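Local coordinates for Es1 family protein (Ehrlichia chaffeensis, PDB 3L3B), which is of unproven function but belongs to the DJ-1/PfpI family, carries an amidotransferase-like domain and is probably linked to isoprenoid biosynthesis, at residues L30-I41 against I85-A93. Sequence-based numbering, arbitrary orientation.
Sequences LAGCGHMDGSEI and ILVESARIA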
loop_
_atom_site.group_PDB
_atom_site.type_symbol
_atom_site.label_atom_id
_atom_site.label_comp_id
_atom_site.label_asym_id
_atom_site.label_seq_id
_atom_site.Cartn_x
_atom_site.Cartn_y
_atom_site.Cartn_z
ATOM N N LEU B 30 -3.367 10.731 -6.744
ATOM C CA LEU B 30 -2.606 10.546 -5.548
ATOM C C LEU B 30 -1.973 11.859 -5.069
ATOM O O LEU B 30 -1.742 12.821 -5.850
ATOM C CB LEU B 30 -1.510 9.523 -5.866
ATOM C CG LEU B 30 -1.917 8.125 -6.326
ATOM C CD1 LEU B 30 -0.674 7.277 -6.596
ATOM C CD2 LEU B 30 -2.752 7.464 -5.219
ATOM N N ALA B 31 -1.715 11.902 -3.763
ATOM C CA ALA B 31 -1.239 13.112 -3.127
ATOM C C ALA B 31 0.072 12.917 -2.387
ATOM O O ALA B 31 0.421 13.794 -1.628
ATOM C CB ALA B 31 -2.290 13.664 -2.141
ATOM N N GLY B 32 0.768 11.784 -2.590
ATOM C CA GLY B 32 2.000 11.487 -1.895
ATOM C C GLY B 32 1.915 10.025 -1.443
ATOM O O GLY B 32 1.122 9.256 -1.942
ATOM N N CYS B 33 2.758 9.620 -0.523
ATOM C CA CYS B 33 2.775 8.208 -0.118
ATOM C C CYS B 33 2.827 8.099 1.389
ATOM O O CYS B 33 3.897 7.922 1.983
ATOM C CB CYS B 33 3.965 7.545 -0.776
ATOM S SG CYS B 33 4.142 5.815 -0.411
ATOM N N GLY B 34 1.674 8.197 2.015
ATOM C CA GLY B 34 1.564 8.171 3.487
ATOM C C GLY B 34 0.342 8.887 4.015
ATOM O O GLY B 34 0.029 9.984 3.570
ATOM N N HIS B 35 -0.360 8.283 4.978
ATOM C CA HIS B 35 -1.585 8.857 5.451
ATOM C C HIS B 35 -1.481 10.246 6.107
ATOM O O HIS B 35 -2.468 11.030 6.077
ATOM C CB HIS B 35 -2.351 7.877 6.360
ATOM C CG HIS B 35 -1.918 7.842 7.797
ATOM N ND1 HIS B 35 -0.819 7.152 8.231
ATOM C CD2 HIS B 35 -2.518 8.329 8.919
ATOM C CE1 HIS B 35 -0.703 7.272 9.546
ATOM N NE2 HIS B 35 -1.736 7.968 9.989
ATOM N N MET B 36 -0.330 10.582 6.681
ATOM C CA MET B 36 -0.179 11.883 7.346
ATOM C C MET B 36 0.311 13.023 6.451
ATOM O O MET B 36 0.154 14.192 6.811
ATOM C CB MET B 36 0.715 11.750 8.592
ATOM C CG MET B 36 0.232 10.677 9.541
ATOM S SD MET B 36 1.069 10.604 11.111
ATOM C CE MET B 36 0.187 11.909 11.927
ATOM N N ASP B 37 0.840 12.729 5.259
ATOM C CA ASP B 37 1.335 13.805 4.387
ATOM C C ASP B 37 1.103 13.606 2.918
ATOM O O ASP B 37 1.571 14.432 2.107
ATOM C CB ASP B 37 2.837 14.072 4.616
ATOM C CG ASP B 37 3.735 12.873 4.276
ATOM O OD1 ASP B 37 3.304 11.896 3.614
ATOM O OD2 ASP B 37 4.934 12.920 4.698
ATOM N N GLY B 38 0.291 12.595 2.596
ATOM C CA GLY B 38 0.132 12.114 1.243
ATOM C C GLY B 38 -1.211 11.397 1.139
ATOM O O GLY B 38 -2.146 11.677 1.912
ATOM N N SER B 39 -1.244 10.416 0.245
ATOM C CA SER B 39 -2.343 9.460 0.166
ATOM C C SER B 39 -2.220 8.341 1.168
ATOM O O SER B 39 -1.120 7.821 1.414
ATOM C CB SER B 39 -2.396 8.825 -1.223
ATOM O OG SER B 39 -2.790 9.749 -2.196
ATOM N N GLU B 40 -3.365 7.925 1.697
ATOM C CA GLU B 40 -3.472 6.741 2.557
ATOM C C GLU B 40 -3.111 5.529 1.685
ATOM O O GLU B 40 -3.720 5.235 0.663
ATOM C CB GLU B 40 -4.898 6.639 3.095
ATOM C CG GLU B 40 -5.057 6.074 4.507
ATOM C CD GLU B 40 -4.452 4.744 4.655
ATOM O OE1 GLU B 40 -3.819 4.504 5.735
ATOM O OE2 GLU B 40 -4.594 3.946 3.679
ATOM N N ILE B 41 -2.040 4.889 2.053
ATOM C CA ILE B 41 -1.417 3.821 1.243
ATOM C C ILE B 41 -2.341 2.615 1.151
ATOM O O ILE B 41 -2.449 2.036 0.080
ATOM C CB ILE B 41 -0.067 3.435 1.821
ATOM C CG1 ILE B 41 0.962 4.567 1.701
ATOM C CG2 ILE B 41 0.462 2.116 1.212
ATOM C CD1 ILE B 41 2.206 4.310 2.627
ATOM N N ILE B 85 5.276 15.554 -4.327
ATOM C CA ILE B 85 4.079 14.754 -4.391
ATOM C C ILE B 85 4.116 13.703 -5.483
ATOM O O ILE B 85 3.769 12.551 -5.243
ATOM C CB ILE B 85 2.823 15.626 -4.579
ATOM C CG1 ILE B 85 2.549 16.543 -3.380
ATOM C CG2 ILE B 85 1.625 14.777 -4.886
ATOM C CD1 ILE B 85 1.420 17.603 -3.729
ATOM N N LEU B 86 4.607 14.078 -6.653
ATOM C CA LEU B 86 4.647 13.152 -7.794
ATOM C C LEU B 86 5.732 12.075 -7.623
ATOM O O LEU B 86 5.477 10.897 -7.854
ATOM C CB LEU B 86 4.851 13.941 -9.104
ATOM C CG LEU B 86 4.985 13.211 -10.442
ATOM C CD1 LEU B 86 3.757 12.358 -10.685
ATOM C CD2 LEU B 86 5.163 14.212 -11.615
ATOM N N VAL B 87 6.930 12.468 -7.217
ATOM C CA VAL B 87 7.999 11.514 -6.928
ATOM C C VAL B 87 7.574 10.519 -5.864
ATOM O O VAL B 87 7.741 9.308 -6.012
ATOM C CB VAL B 87 9.321 12.252 -6.533
ATOM C CG1 VAL B 87 10.442 11.245 -6.010
ATOM C CG2 VAL B 87 9.826 13.080 -7.714
ATOM N N GLU B 88 6.992 10.999 -4.781
ATOM C CA GLU B 88 6.500 10.087 -3.739
ATOM C C GLU B 88 5.310 9.185 -4.150
ATOM O O GLU B 88 5.240 8.019 -3.782
ATOM C CB GLU B 88 6.178 10.865 -2.472
ATOM C CG GLU B 88 7.369 11.583 -1.837
ATOM C CD GLU B 88 8.640 10.771 -1.786
ATOM O OE1 GLU B 88 8.582 9.627 -1.258
ATOM O OE2 GLU B 88 9.690 11.269 -2.265
ATOM N N SER B 89 4.355 9.736 -4.898
ATOM C CA SER B 89 3.272 8.968 -5.432
ATOM C C SER B 89 3.752 7.830 -6.317
ATOM O O SER B 89 3.082 6.798 -6.388
ATOM C CB SER B 89 2.287 9.858 -6.266
ATOM O OG SER B 89 1.688 10.872 -5.467
ATOM N N ALA B 90 4.879 8.004 -7.004
ATOM C CA ALA B 90 5.455 6.931 -7.801
ATOM C C ALA B 90 5.764 5.652 -6.987
ATOM O O ALA B 90 5.862 4.570 -7.576
ATOM C CB ALA B 90 6.766 7.425 -8.539
ATOM N N ARG B 91 5.918 5.768 -5.657
ATOM C CA ARG B 91 6.054 4.594 -4.800
ATOM C C ARG B 91 4.810 3.754 -4.851
ATOM O O ARG B 91 4.888 2.590 -5.118
ATOM C CB ARG B 91 6.418 4.977 -3.364
ATOM C CG ARG B 91 7.804 5.684 -3.317
ATOM C CD ARG B 91 8.160 6.342 -1.979
ATOM N NE ARG B 91 9.537 6.848 -2.065
ATOM C CZ ARG B 91 10.637 6.103 -1.838
ATOM N NH1 ARG B 91 10.505 4.848 -1.444
ATOM N NH2 ARG B 91 11.854 6.623 -2.017
ATOM N N ILE B 92 3.651 4.347 -4.624
ATOM C CA ILE B 92 2.399 3.654 -4.660
ATOM C C ILE B 92 2.119 3.126 -6.062
ATOM O O ILE B 92 1.614 2.004 -6.233
ATOM C CB ILE B 92 1.270 4.608 -4.208
ATOM C CG1 ILE B 92 1.364 4.866 -2.709
ATOM C CG2 ILE B 92 -0.132 4.032 -4.500
ATOM C CD1 ILE B 92 0.259 5.824 -2.177
ATOM N N ALA B 93 2.470 3.926 -7.065
ATOM C CA ALA B 93 2.231 3.567 -8.460
ATOM C C ALA B 93 3.261 2.624 -9.038
ATOM O O ALA B 93 3.152 2.298 -10.213
ATOM C CB ALA B 93 2.180 4.875 -9.356
#
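Ile92 reaches from helix 85-92 into the loop that follows strand 24-29, and its two branches serve different neighbours. CG1 lies beside its own backbone N (chi1 -72°) and sends CD1 deep into the loop, 3.5 Å from Gly32 O and near Ser39 CB and Ile41 CG1. The other branch, CG2, meets Leu30 CD1 at 3.9 Å, the two side chains crossing at a slant. Cys33 closes in from the other segment: with SG anti to its backbone N (chi1 -179°), the sulfur touches Ile92 CG1 and Arg91 CB. Cys33 CB sits 3.3 Å from Glu88 O. One turn earlier, Ser89 OG bonds back to Ile85 O at 2.7 Å, approaching from above the carbonyl plane, opposite the face used by Ser89 N; the same hydroxyl lies 3.2 Å from Gly32 N. Ile85 CG2 packs against Ala31 C at 3.5 Å. Beyond this mostly apolar seam, Arg91 NE forms a salt bridge with Glu88 OE1, its hydrogen bond weak. Arg91 NH2 salt-bridges Asp37 and NH1 hydrogen-bonds Cys33 O, both of the second subunit, whose Arg83 pairs with Glu88 OE2. Chemically, buried aliphatic and sulfur surfaces join helix to loop in this DJ-1/PfpI-type fold, while charged groups tie the region into the dimer.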